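Local atomic coordinates of Cif-like 1 (Burkholderia cenocepacia, PDB entry 7JQY), a protein that probably hydrolyses epoxides as a Cif-like enzyme of the alpha/beta hydrolase fold, and assembles as an octamer. Residues B[55-60]-B[192-197]; B[125-130]-B[149-154]; B[140-145]-B[299-304]; B[178-183]-B[220-225]. The protein carries 1 engineered substitution. All coordinates share one frame; numbering follows the deposited sequence.

Interactions 1 and 4 belong to the side of the chain where helices roof the catalytic core; interactions 2 and 3 lie within the core around its central sheet. Interaction 1 joins roof to core and continues into interaction 4, their centres about 14 Å apart, through Trp57 CZ2 and Phe225 CE1 at 4.1 Å. Interactions 2 and 3 meet at strand 140-146, where helix 124-135 of interaction 2 packs on it, Val126 CG2 lying 3.5 Å from Met145 CA. The probable active site lies at the nucleophile elbow: the engineered Ser123 bonds to Trp57 N of interaction 1, and Gly125 starts interaction 2. The centres of interactions 3 and 4 are about 35 Å apart.

Interaction 1. Residues B[55-60]-B[192-197]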
loop_
_atom_site.group_PDB
_atom_site.type_symbol
_atom_site.label_atom_id
_atom_site.label_comp_id
_atom_site.label_asym_id
_atom_site.label_seq_id
_atom_site.Cartn_x
_atom_site.Cartn_y
_atom_site.Cartn_z
ATOM N N HIS B 55 -32.450 10.316 -5.762
ATOM C CA HIS B 55 -31.116 10.859 -5.957
ATOM C C HIS B 55 -30.508 10.337 -7.265
ATOM O O HIS B 55 -31.112 9.556 -8.004
ATOM C CB HIS B 55 -30.223 10.455 -4.788
ATOM C CG HIS B 55 -29.969 8.985 -4.748
ATOM N ND1 HIS B 55 -29.043 8.372 -5.563
ATOM C CD2 HIS B 55 -30.564 7.995 -4.043
ATOM C CE1 HIS B 55 -29.060 7.071 -5.344
ATOM N NE2 HIS B 55 -29.976 6.816 -4.426
ATOM N N GLY B 56 -29.270 10.742 -7.533
ATOM C CA GLY B 56 -28.532 10.289 -8.691
ATOM C C GLY B 56 -27.145 9.788 -8.320
ATOM O O GLY B 56 -26.908 9.299 -7.208
ATOM N N TRP B 57 -26.229 9.883 -9.296
ATOM C CA TRP B 57 -24.821 9.528 -9.149
ATOM C C TRP B 57 -23.972 10.787 -9.033
ATOM O O TRP B 57 -24.166 11.735 -9.807
ATOM C CB TRP B 57 -24.328 8.700 -10.342
ATOM C CG TRP B 57 -23.016 8.018 -10.077
ATOM C CD1 TRP B 57 -22.828 6.719 -9.662
ATOM C CD2 TRP B 57 -21.707 8.596 -10.173
ATOM N NE1 TRP B 57 -21.487 6.463 -9.502
ATOM C CE2 TRP B 57 -20.779 7.598 -9.804
ATOM C CE3 TRP B 57 -21.228 9.866 -10.529
ATOM C CZ2 TRP B 57 -19.402 7.828 -9.786
ATOM C CZ3 TRP B 57 -19.864 10.093 -10.508
ATOM C CH2 TRP B 57 -18.966 9.076 -10.138
ATOM N N PRO B 58 -23.024 10.846 -8.079
ATOM C CA PRO B 58 -22.730 9.841 -7.054
ATOM C C PRO B 58 -23.389 10.208 -5.734
ATOM O O PRO B 58 -22.733 10.787 -4.873
ATOM C CB PRO B 58 -21.212 9.915 -6.928
ATOM C CG PRO B 58 -20.885 11.401 -7.251
ATOM C CD PRO B 58 -22.110 11.995 -7.960
ATOM N N GLN B 59 -24.664 9.884 -5.567
ATOM C CA GLN B 59 -25.432 10.388 -4.443
ATOM C C GLN B 59 -26.150 9.244 -3.736
ATOM O O GLN B 59 -26.106 8.087 -4.155
ATOM C CB GLN B 59 -26.436 11.451 -4.907
ATOM C CG GLN B 59 -25.789 12.524 -5.807
ATOM C CD GLN B 59 -26.746 13.633 -6.149
ATOM O OE1 GLN B 59 -27.837 13.393 -6.685
ATOM N NE2 GLN B 59 -26.360 14.856 -5.822
ATOM N N THR B 60 -26.777 9.595 -2.617
ATOM C CA THR B 60 -27.690 8.749 -1.873
ATOM C C THR B 60 -28.880 9.616 -1.503
ATOM O O THR B 60 -28.950 10.788 -1.894
ATOM C CB THR B 60 -27.038 8.177 -0.606
ATOM O OG1 THR B 60 -26.707 9.266 0.257
ATOM C CG2 THR B 60 -25.797 7.353 -0.925
ATOM N N LEU B 192 -15.033 13.701 -4.772
ATOM C CA LEU B 192 -14.929 15.101 -4.368
ATOM C C LEU B 192 -14.567 15.982 -5.556
ATOM O O LEU B 192 -15.095 17.092 -5.705
ATOM C CB LEU B 192 -13.890 15.266 -3.256
ATOM C CG LEU B 192 -14.377 15.441 -1.817
ATOM C CD1 LEU B 192 -15.028 14.154 -1.297
ATOM C CD2 LEU B 192 -13.208 15.826 -0.943
ATOM N N ASP B 193 -13.651 15.512 -6.404
ATOM C CA ASP B 193 -13.283 16.289 -7.578
ATOM C C ASP B 193 -14.444 16.367 -8.556
ATOM O O ASP B 193 -14.780 17.450 -9.052
ATOM C CB ASP B 193 -12.061 15.684 -8.260
ATOM C CG ASP B 193 -11.475 16.616 -9.306
ATOM O OD1 ASP B 193 -10.700 17.519 -8.921
ATOM O OD2 ASP B 193 -11.812 16.457 -10.499
ATOM N N PHE B 194 -15.088 15.225 -8.821
ATOM C CA PHE B 194 -16.254 15.226 -9.694
ATOM C C PHE B 194 -17.289 16.239 -9.211
ATOM O O PHE B 194 -17.825 17.028 -10.005
ATOM C CB PHE B 194 -16.850 13.820 -9.750
ATOM C CG PHE B 194 -17.901 13.651 -10.787
ATOM C CD1 PHE B 194 -19.209 14.033 -10.530
ATOM C CD2 PHE B 194 -17.587 13.115 -12.027
ATOM C CE1 PHE B 194 -20.193 13.893 -11.499
ATOM C CE2 PHE B 194 -18.561 12.972 -13.003
ATOM C CZ PHE B 194 -19.864 13.360 -12.740
ATOM N N TYR B 195 -17.514 16.285 -7.920
ATOM C CA TYR B 195 -18.480 17.159 -7.371
ATOM C C TYR B 195 -18.110 18.613 -7.444
ATOM O O TYR B 195 -18.872 19.385 -7.894
ATOM C CB TYR B 195 -18.732 16.788 -5.917
ATOM C CG TYR B 195 -20.152 16.600 -5.533
ATOM C CD1 TYR B 195 -20.752 15.396 -5.657
ATOM C CD2 TYR B 195 -20.878 17.610 -5.020
ATOM C CE1 TYR B 195 -22.056 15.207 -5.296
ATOM C CE2 TYR B 195 -22.176 17.434 -4.659
ATOM C CZ TYR B 195 -22.754 16.222 -4.796
ATOM O OH TYR B 195 -24.034 16.030 -4.431
ATOM N N LYS B 196 -16.911 18.966 -7.043
ATOM C CA LYS B 196 -16.540 20.374 -6.956
ATOM C C LYS B 196 -16.400 21.014 -8.330
ATOM O O LYS B 196 -16.665 22.210 -8.477
ATOM C CB LYS B 196 -15.247 20.525 -6.161
ATOM C CG LYS B 196 -15.410 20.240 -4.683
ATOM C CD LYS B 196 -14.125 20.542 -3.970
ATOM C CE LYS B 196 -13.845 19.600 -2.829
ATOM N NZ LYS B 196 -12.891 20.248 -1.874
ATOM N N LYS B 197 -16.018 20.240 -9.346
ATOM C CA LYS B 197 -15.912 20.786 -10.693
ATOM C C LYS B 197 -17.265 21.211 -11.252
ATOM O O LYS B 197 -17.315 22.058 -12.148
ATOM C CB LYS B 197 -15.267 19.750 -11.620
ATOM C CG LYS B 197 -13.772 19.900 -11.723
ATOM C CD LYS B 197 -13.119 18.762 -12.471
ATOM C CE LYS B 197 -11.675 19.133 -12.771
ATOM N NZ LYS B 197 -10.724 18.372 -11.918
#
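Trp57 meets Phe194 edge to face: CZ3 of the indole stands 3.8 Å above the centre of the Phe194 ring, with the two planes 86° apart. The benzene edge of the indole thus presents C-H to the phenyl face, which suits a buried junction. Pro58 lays CB over the face of the indole and brings CD to 4.2 Å from Tyr195 CE1. The polar part is carried by Gln59. From its CB the chain sets off with CG anti to the carbonyl carbon (chi1 -49°), and CG and CD pass Tyr195 OH at 4.2 and 4.0 Å. At the tip NE2 donates to Tyr195 OH over 3.0 Å, the phenol oxygen lying in the amide plane, while OE1 accepts from Gly56 N at 3.1 Å on a lone pair. With Arg122 also bonded to OE1 and Asp288 to Tyr195 OH, both ends of the amide are held, fixing its rotation. The His-Gly-Trp-Pro sequence, with a cis bond before Pro58, matches the HGXP motif of epoxide hydrolases, whose loop in relatives helps form the oxyanion hole, as it probably does here. The loop leaves strand 50-54 and packs against helix 187-198, with helix 205-215 contributing Tyr215.

Interaction 2. Residues B[125-130]-B[149-154]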
loop_
_atom_site.group_PDB
_atom_site.type_symbol
_atom_site.label_atom_id
_atom_site.label_comp_id
_atom_site.label_asym_id
_atom_site.label_seq_id
_atom_site.Cartn_x
_atom_site.Cartn_y
_atom_site.Cartn_z
ATOM N N GLY B 125 -31.691 9.538 -11.050
ATOM C CA GLY B 125 -33.022 9.459 -10.483
ATOM C C GLY B 125 -34.090 10.098 -11.342
ATOM O O GLY B 125 -35.252 9.694 -11.289
ATOM N N VAL B 126 -33.734 11.122 -12.121
ATOM C CA VAL B 126 -34.745 11.702 -12.989
ATOM C C VAL B 126 -35.039 10.792 -14.176
ATOM O O VAL B 126 -36.155 10.819 -14.709
ATOM C CB VAL B 126 -34.329 13.125 -13.414
ATOM C CG1 VAL B 126 -33.403 13.111 -14.635
ATOM C CG2 VAL B 126 -35.567 13.961 -13.661
ATOM N N MET B 127 -34.099 9.923 -14.555
ATOM C CA MET B 127 -34.396 8.930 -15.580
ATOM C C MET B 127 -35.343 7.866 -15.042
ATOM O O MET B 127 -36.303 7.474 -15.721
ATOM C CB MET B 127 -33.104 8.287 -16.087
ATOM C CG MET B 127 -31.975 9.275 -16.372
ATOM S SD MET B 127 -30.426 8.503 -16.908
ATOM C CE MET B 127 -29.398 9.957 -17.060
ATOM N N VAL B 128 -35.092 7.394 -13.821
ATOM C CA VAL B 128 -36.027 6.490 -13.160
ATOM C C VAL B 128 -37.385 7.160 -12.983
ATOM O O VAL B 128 -38.433 6.568 -13.267
ATOM C CB VAL B 128 -35.446 6.033 -11.810
ATOM C CG1 VAL B 128 -36.321 4.947 -11.189
ATOM C CG2 VAL B 128 -34.014 5.545 -11.988
ATOM N N ALA B 129 -37.389 8.411 -12.523
ATOM C CA ALA B 129 -38.656 9.101 -12.299
ATOM C C ALA B 129 -39.436 9.261 -13.599
ATOM O O ALA B 129 -40.662 9.102 -13.618
ATOM C CB ALA B 129 -38.416 10.463 -11.647
ATOM N N TYR B 130 -38.744 9.569 -14.701
ATOM C CA TYR B 130 -39.435 9.680 -15.981
ATOM C C TYR B 130 -39.991 8.333 -16.422
ATOM O O TYR B 130 -41.146 8.240 -16.853
ATOM C CB TYR B 130 -38.497 10.242 -17.054
ATOM C CG TYR B 130 -39.084 10.107 -18.442
ATOM C CD1 TYR B 130 -40.160 10.894 -18.839
ATOM C CD2 TYR B 130 -38.587 9.174 -19.344
ATOM C CE1 TYR B 130 -40.711 10.767 -20.106
ATOM C CE2 TYR B 130 -39.132 9.035 -20.603
ATOM C CZ TYR B 130 -40.195 9.834 -20.979
ATOM O OH TYR B 130 -40.739 9.695 -22.233
ATOM N N PRO B 149 -30.580 16.134 -18.256
ATOM C CA PRO B 149 -31.495 15.612 -19.279
ATOM C C PRO B 149 -31.539 14.091 -19.272
ATOM O O PRO B 149 -30.571 13.421 -18.905
ATOM C CB PRO B 149 -30.883 16.120 -20.586
ATOM C CG PRO B 149 -29.403 16.202 -20.269
ATOM C CD PRO B 149 -29.335 16.674 -18.842
ATOM N N VAL B 150 -32.666 13.544 -19.724
ATOM C CA VAL B 150 -32.834 12.090 -19.732
ATOM C C VAL B 150 -32.469 11.559 -21.111
ATOM O O VAL B 150 -32.518 12.309 -22.098
ATOM C CB VAL B 150 -34.256 11.664 -19.320
ATOM C CG1 VAL B 150 -34.672 12.348 -18.030
ATOM C CG2 VAL B 150 -35.258 11.927 -20.421
ATOM N N PRO B 151 -32.058 10.299 -21.228
ATOM C CA PRO B 151 -31.734 9.750 -22.548
ATOM C C PRO B 151 -32.926 9.804 -23.497
ATOM O O PRO B 151 -34.087 9.758 -23.084
ATOM C CB PRO B 151 -31.330 8.305 -22.247
ATOM C CG PRO B 151 -30.919 8.314 -20.790
ATOM C CD PRO B 151 -31.782 9.345 -20.134
ATOM N N GLY B 152 -32.618 9.909 -24.792
ATOM C CA GLY B 152 -33.605 9.977 -25.839
ATOM C C GLY B 152 -33.947 11.384 -26.286
ATOM O O GLY B 152 -34.381 11.569 -27.428
ATOM N N THR B 153 -33.762 12.377 -25.421
ATOM C CA THR B 153 -34.058 13.739 -25.821
ATOM C C THR B 153 -32.935 14.276 -26.709
ATOM O O THR B 153 -31.826 13.742 -26.736
ATOM C CB THR B 153 -34.252 14.633 -24.589
ATOM O OG1 THR B 153 -33.033 14.708 -23.834
ATOM C CG2 THR B 153 -35.358 14.076 -23.713
ATOM N N ARG B 154 -33.221 15.367 -27.428
ATOM C CA ARG B 154 -32.169 15.912 -28.280
ATOM C C ARG B 154 -31.144 16.672 -27.456
ATOM O O ARG B 154 -29.963 16.689 -27.814
ATOM C CB ARG B 154 -32.740 16.793 -29.393
ATOM C CG ARG B 154 -33.884 17.703 -29.014
ATOM C CD ARG B 154 -34.713 18.014 -30.251
ATOM N NE ARG B 154 -35.240 19.372 -30.234
ATOM C CZ ARG B 154 -34.588 20.430 -30.710
ATOM N NH1 ARG B 154 -35.146 21.633 -30.659
ATOM N NH2 ARG B 154 -33.376 20.286 -31.231
#
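Met127 and Val150 bring helix 124-135 and the loop after strand 140-146 to a CA separation of 5.4 Å, and the loop then makes a type II turn from Val150 to Thr153. Val150 carries most of the contact, its branched side chain short enough for so close an approach. Its CG1, set anti to the carbonyl carbon (chi1 -50°), touches Val126 CG1 at 3.7 Å, the two side chains crossing at about a right angle. Its other methyl, CG2, lies more distantly from Tyr130, 4.5 Å from CD2. Met127 runs extended across Pro151, and its SD rests 3.6 Å from the ring carbon CD; a long, unbranched thioether can cross over a proline ring with its soft sulfur in contact, and its CE ends 4.1 Å from Pro149 O. Gly152 takes the turn position with positive phi (96°), where a CB would press on the preceding carbonyl. Thr153 OG1 closes the turn by donating to Val150 O over 3.0 Å, nearly in line with the C=O bond, and as N-cap it also accepts from Trp156 N at the start of helix 154-161. The contact thus ties the helix after the nucleophile elbow to this loop. Met145 of strand 140-146 packs on Val126 and Val150 from the sheet side, while Phe238 of helix 231-241 covers Met127, Tyr130 and Pro151.

Interaction 3. Residues B[140-145]-B[299-304]; sequences IVKLAM and LDFFRE
Lys142 extends from a strand of the central alpha/beta hydrolase sheet to the last turn of helix 291-303, which packs on the sheet with the axes of the short segments 9.6 Å apart and nearly antiparallel (158°). The chain turns a corner at Val141, and Lys142 is the first residue beyond it to engage the helix. Its CB touches Phe301 CE2 at 3.7 Å, and its CD lies over the centre of that ring, 4.2 Å from the centroid, a CH-pi contact; the edge of Phe302 lies alongside. The chain is extended beyond CG (chi2 172°, chi3 -177°), carrying CD and CE past the Phe301 face. A lysine suits the place: its aliphatic part lies on aromatic carbons while its ammonium reaches polar atoms. NZ donates to Phe301 O over 2.9 Å, on an in-plane lone pair, and more weakly to Glu304 O at 3.5 Å. A water accepts from Lys142 NZ at 2.8 Å and donates to Phe302 O. A positive charge beside these C-terminal carbonyls probably interacts favourably with the helix dipole; the Glu304 carboxylate is paired with Arg275. Leu143 points its side chain to the other face of the sheet, against Ala129, yet its O lies 3.4 Å from Phe301 CE2. Ala144 turns back toward the helix, its small side chain leaving room for the phenyl ring: CB stops 4.5 Å from Phe301 CE2.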
loop_
_atom_site.group_PDB
_atom_site.type_symbol
_atom_site.label_atom_id
_atom_site.label_comp_id
_atom_site.label_asym_id
_atom_site.label_seq_id
_atom_site.Cartn_x
_atom_site.Cartn_y
_atom_site.Cartn_z
ATOM N N ILE B 140 -48.714 8.898 -11.231
ATOM C CA ILE B 140 -47.863 10.047 -10.933
ATOM C C ILE B 140 -48.734 11.293 -10.993
ATOM O O ILE B 140 -49.161 11.712 -12.075
ATOM C CB ILE B 140 -46.682 10.153 -11.909
ATOM C CG1 ILE B 140 -45.796 8.908 -11.837
ATOM C CG2 ILE B 140 -45.874 11.418 -11.647
ATOM C CD1 ILE B 140 -45.353 8.544 -10.431
ATOM N N VAL B 141 -48.994 11.892 -9.829
ATOM C CA VAL B 141 -49.784 13.120 -9.774
ATOM C C VAL B 141 -49.024 14.268 -10.427
ATOM O O VAL B 141 -49.523 14.931 -11.343
ATOM C CB VAL B 141 -50.157 13.448 -8.319
ATOM C CG1 VAL B 141 -51.031 14.686 -8.253
ATOM C CG2 VAL B 141 -50.851 12.277 -7.684
ATOM N N LYS B 142 -47.803 14.518 -9.959
ATOM C CA LYS B 142 -46.939 15.560 -10.497
ATOM C C LYS B 142 -45.508 15.042 -10.506
ATOM O O LYS B 142 -45.134 14.189 -9.693
ATOM C CB LYS B 142 -47.029 16.858 -9.683
ATOM C CG LYS B 142 -48.328 17.623 -9.868
ATOM C CD LYS B 142 -48.434 18.774 -8.887
ATOM C CE LYS B 142 -49.766 19.488 -9.023
ATOM N NZ LYS B 142 -50.049 20.366 -7.852
ATOM N N LEU B 143 -44.713 15.561 -11.436
ATOM C CA LEU B 143 -43.342 15.116 -11.643
ATOM C C LEU B 143 -42.430 16.331 -11.745
ATOM O O LEU B 143 -42.724 17.266 -12.498
ATOM C CB LEU B 143 -43.242 14.258 -12.909
ATOM C CG LEU B 143 -41.850 13.872 -13.390
ATOM C CD1 LEU B 143 -41.211 12.890 -12.417
ATOM C CD2 LEU B 143 -41.910 13.298 -14.799
ATOM N N ALA B 144 -41.349 16.335 -10.962
ATOM C CA ALA B 144 -40.358 17.409 -10.976
ATOM C C ALA B 144 -39.024 16.854 -11.451
ATOM O O ALA B 144 -38.540 15.850 -10.914
ATOM C CB ALA B 144 -40.205 18.057 -9.600
ATOM N N MET B 145 -38.429 17.513 -12.445
ATOM C CA MET B 145 -37.232 17.018 -13.115
ATOM C C MET B 145 -36.086 18.001 -12.908
ATOM O O MET B 145 -36.179 19.162 -13.325
ATOM C CB MET B 145 -37.513 16.810 -14.605
ATOM C CG MET B 145 -38.653 15.814 -14.862
ATOM S SD MET B 145 -38.944 15.498 -16.614
ATOM C CE MET B 145 -38.001 13.992 -16.823
ATOM N N LEU B 299 -42.833 23.301 -3.359
ATOM C CA LEU B 299 -44.075 23.551 -2.637
ATOM C C LEU B 299 -45.076 24.313 -3.500
ATOM O O LEU B 299 -46.272 23.991 -3.491
ATOM C CB LEU B 299 -43.789 24.281 -1.321
ATOM C CG LEU B 299 -43.151 23.338 -0.285
ATOM C CD1 LEU B 299 -42.730 24.045 0.992
ATOM C CD2 LEU B 299 -44.096 22.184 0.025
ATOM N N ASP B 300 -44.604 25.305 -4.271
ATOM C CA ASP B 300 -45.490 26.029 -5.180
ATOM C C ASP B 300 -46.070 25.106 -6.236
ATOM O O ASP B 300 -47.262 25.179 -6.556
ATOM C CB ASP B 300 -44.713 27.133 -5.892
ATOM C CG ASP B 300 -44.742 28.430 -5.160
ATOM O OD1 ASP B 300 -45.709 28.639 -4.401
ATOM O OD2 ASP B 300 -43.800 29.225 -5.324
ATOM N N PHE B 301 -45.248 24.195 -6.748
ATOM C CA PHE B 301 -45.683 23.254 -7.766
ATOM C C PHE B 301 -46.691 22.254 -7.215
ATOM O O PHE B 301 -47.603 21.835 -7.936
ATOM C CB PHE B 301 -44.452 22.552 -8.334
ATOM C CG PHE B 301 -44.751 21.570 -9.413
ATOM C CD1 PHE B 301 -45.597 21.902 -10.454
ATOM C CD2 PHE B 301 -44.149 20.326 -9.411
ATOM C CE1 PHE B 301 -45.849 21.003 -11.461
ATOM C CE2 PHE B 301 -44.402 19.419 -10.415
ATOM C CZ PHE B 301 -45.254 19.758 -11.440
ATOM N N PHE B 302 -46.565 21.873 -5.942
ATOM C CA PHE B 302 -47.416 20.830 -5.386
ATOM C C PHE B 302 -48.759 21.344 -4.872
ATOM O O PHE B 302 -49.631 20.528 -4.574
ATOM C CB PHE B 302 -46.677 20.108 -4.250
ATOM C CG PHE B 302 -45.536 19.231 -4.712
ATOM C CD1 PHE B 302 -45.408 18.871 -6.046
ATOM C CD2 PHE B 302 -44.592 18.764 -3.808
ATOM C CE1 PHE B 302 -44.363 18.066 -6.465
ATOM C CE2 PHE B 302 -43.547 17.959 -4.223
ATOM C CZ PHE B 302 -43.433 17.612 -5.553
ATOM N N ARG B 303 -48.917 22.650 -4.761
ATOM C CA ARG B 303 -50.132 23.275 -4.289
ATOM C C ARG B 303 -51.039 23.581 -5.463
ATOM O O ARG B 303 -52.229 23.349 -5.404
ATOM C CB ARG B 303 -49.816 24.570 -3.564
ATOM C CG ARG B 303 -49.430 24.435 -2.109
ATOM C CD ARG B 303 -48.771 25.706 -1.583
ATOM N NE ARG B 303 -47.674 25.422 -0.668
ATOM C CZ ARG B 303 -47.169 26.278 0.206
ATOM N NH1 ARG B 303 -47.657 27.482 0.319
ATOM N NH2 ARG B 303 -46.176 25.931 0.980
ATOM N N GLU B 304 -50.423 24.113 -6.507
ATOM C CA GLU B 304 -50.983 24.481 -7.798
ATOM C C GLU B 304 -52.238 23.734 -8.195
ATOM O O GLU B 304 -52.192 22.855 -9.038
ATOM C CB GLU B 304 -49.926 24.196 -8.863
ATOM C CG GLU B 304 -49.774 25.231 -9.950
ATOM C CD GLU B 304 -48.701 24.878 -10.964
ATOM O OE1 GLU B 304 -47.546 25.259 -10.772
ATOM O OE2 GLU B 304 -49.024 24.225 -11.973
HETATM O O HOH W 1 -51.031 18.256 -6.280
#

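Interaction 4. Residues B[178-183]-B[220-225]; sequences IAEMLI and ALRAGF
Phe225 presses its ring against Ala179 and Ile183, forming the tight half of a contact between two helices whose segment axes come within 9.6 Å, their directions 139° apart. Ala179 CB lies 3.6 Å from Phe225 CE2; a residue this small lets the ring come close to the helix backbone. Ile183 CD1 reaches Phe225 CZ, also at 3.6 Å, while its other branch, CG2, meets Leu221 CD2 at a looser 4.1 Å. Leu221 points toward the other helix, its CD1 4.0 Å from Ile183 C. These four residues are buried and pack carbon on carbon.

The other half, Glu180 with Arg222, is partly exposed and packs with fewer close carbon contacts. Glu180 bends at chi2 (90°), which brings CD to the rim of the Phe225 ring, 3.8 Å from CD2, with carboxylate and ring planes 83° apart. Its OE2 rests 3.5 Å from Arg222 CA, beside the aliphatic start of that side chain, but the charges do not pair: Glu180 OE2 is 6.2 Å from Arg222 NE. Long charged side chains suit such a margin, where they can reach partners beyond the contact: Arg229 of the same chain for Glu180, and for Arg222 Asp177 of the fourth subunit. The NH1 and NH2 of Arg222 bond to the carbonyls of Pro92 and Lys91. Ile183 also packs on Leu182 of the third subunit, so the helix pair serves the octamer too. Inserted between strands 140-146 and 250-255, these helices belong to the helical cap typical of alpha/beta-fold epoxide hydrolases.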
loop_
_atom_site.group_PDB
_atom_site.type_symbol
_atom_site.label_atom_id
_atom_site.label_comp_id
_atom_site.label_asym_id
_atom_site.label_seq_id
_atom_site.Cartn_x
_atom_site.Cartn_y
_atom_site.Cartn_z
ATOM N N ILE B 178 -12.471 -2.088 -15.601
ATOM C CA ILE B 178 -11.404 -1.096 -15.649
ATOM C C ILE B 178 -11.728 0.058 -14.711
ATOM O O ILE B 178 -10.871 0.516 -13.942
ATOM C CB ILE B 178 -11.188 -0.586 -17.089
ATOM C CG1 ILE B 178 -10.540 -1.663 -17.963
ATOM C CG2 ILE B 178 -10.349 0.681 -17.067
ATOM C CD1 ILE B 178 -9.151 -2.064 -17.519
ATOM N N ALA B 179 -12.976 0.543 -14.767
ATOM C CA ALA B 179 -13.407 1.652 -13.918
ATOM C C ALA B 179 -13.302 1.295 -12.440
ATOM O O ALA B 179 -12.811 2.095 -11.630
ATOM C CB ALA B 179 -14.842 2.043 -14.270
ATOM N N GLU B 180 -13.762 0.087 -12.068
ATOM C CA GLU B 180 -13.678 -0.347 -10.674
ATOM C C GLU B 180 -12.230 -0.478 -10.229
ATOM O O GLU B 180 -11.864 -0.046 -9.133
ATOM C CB GLU B 180 -14.424 -1.675 -10.489
ATOM C CG GLU B 180 -15.934 -1.545 -10.641
ATOM C CD GLU B 180 -16.414 -1.752 -12.074
ATOM O OE1 GLU B 180 -15.671 -1.387 -13.018
ATOM O OE2 GLU B 180 -17.546 -2.260 -12.263
ATOM N N MET B 181 -11.383 -1.046 -11.082
ATOM C CA MET B 181 -9.990 -1.233 -10.710
ATOM C C MET B 181 -9.271 0.103 -10.546
ATOM O O MET B 181 -8.397 0.243 -9.683
ATOM C CB MET B 181 -9.308 -2.105 -11.755
ATOM C CG MET B 181 -7.822 -1.916 -11.872
ATOM S SD MET B 181 -7.310 -2.661 -13.410
ATOM C CE MET B 181 -6.941 -1.184 -14.406
ATOM N N LEU B 182 -9.597 1.090 -11.386
ATOM C CA LEU B 182 -8.919 2.381 -11.282
ATOM C C LEU B 182 -9.394 3.165 -10.069
ATOM O O LEU B 182 -8.589 3.804 -9.382
ATOM C CB LEU B 182 -9.151 3.207 -12.551
ATOM C CG LEU B 182 -8.512 2.723 -13.847
ATOM C CD1 LEU B 182 -8.819 3.723 -14.952
ATOM C CD2 LEU B 182 -7.020 2.542 -13.673
ATOM N N ILE B 183 -10.700 3.143 -9.792
ATOM C CA ILE B 183 -11.257 4.044 -8.788
ATOM C C ILE B 183 -11.368 3.414 -7.388
ATOM O O ILE B 183 -11.440 4.151 -6.393
ATOM C CB ILE B 183 -12.611 4.581 -9.302
ATOM C CG1 ILE B 183 -12.399 5.331 -10.627
ATOM C CG2 ILE B 183 -13.250 5.526 -8.291
ATOM C CD1 ILE B 183 -13.665 5.594 -11.410
ATOM N N ALA B 220 -20.541 -1.073 -4.402
ATOM C CA ALA B 220 -21.219 0.186 -4.695
ATOM C C ALA B 220 -20.660 0.864 -5.945
ATOM O O ALA B 220 -21.404 1.548 -6.655
ATOM C CB ALA B 220 -21.135 1.125 -3.489
ATOM N N LEU B 221 -19.358 0.736 -6.204
ATOM C CA LEU B 221 -18.801 1.260 -7.450
ATOM C C LEU B 221 -19.364 0.507 -8.644
ATOM O O LEU B 221 -19.849 1.118 -9.609
ATOM C CB LEU B 221 -17.276 1.148 -7.438
ATOM C CG LEU B 221 -16.437 2.153 -6.664
ATOM C CD1 LEU B 221 -14.972 1.816 -6.883
ATOM C CD2 LEU B 221 -16.734 3.603 -7.120
ATOM N N ARG B 222 -19.320 -0.832 -8.584
ATOM C CA ARG B 222 -19.814 -1.658 -9.680
ATOM C C ARG B 222 -21.265 -1.340 -9.987
ATOM O O ARG B 222 -21.629 -1.088 -11.142
ATOM C CB ARG B 222 -19.674 -3.151 -9.334
ATOM C CG ARG B 222 -20.507 -4.040 -10.243
ATOM C CD ARG B 222 -20.444 -5.532 -9.878
ATOM N NE ARG B 222 -21.173 -5.848 -8.653
ATOM C CZ ARG B 222 -22.498 -5.867 -8.562
ATOM N NH1 ARG B 222 -23.238 -5.580 -9.626
ATOM N NH2 ARG B 222 -23.089 -6.182 -7.414
ATOM N N ALA B 223 -22.107 -1.331 -8.956
ATOM C CA ALA B 223 -23.527 -1.087 -9.168
ATOM C C ALA B 223 -23.756 0.301 -9.744
ATOM O O ALA B 223 -24.627 0.490 -10.601
ATOM C CB ALA B 223 -24.293 -1.247 -7.859
ATOM N N GLY B 224 -23.008 1.290 -9.261
ATOM C CA GLY B 224 -23.140 2.633 -9.816
ATOM C C GLY B 224 -22.759 2.698 -11.284
ATOM O O GLY B 224 -23.469 3.297 -12.089
ATOM N N PHE B 225 -21.674 2.015 -11.664
ATOM C CA PHE B 225 -21.214 2.068 -13.050
ATOM C C PHE B 225 -22.137 1.304 -13.992
ATOM O O PHE B 225 -22.186 1.615 -15.188
ATOM C CB PHE B 225 -19.788 1.529 -13.154
ATOM C CG PHE B 225 -18.769 2.396 -12.478
ATOM C CD1 PHE B 225 -18.949 3.771 -12.410
ATOM C CD2 PHE B 225 -17.639 1.838 -11.896
ATOM C CE1 PHE B 225 -18.009 4.579 -11.783
ATOM C CE2 PHE B 225 -16.704 2.633 -11.261
ATOM C CZ PHE B 225 -16.889 4.008 -11.207
#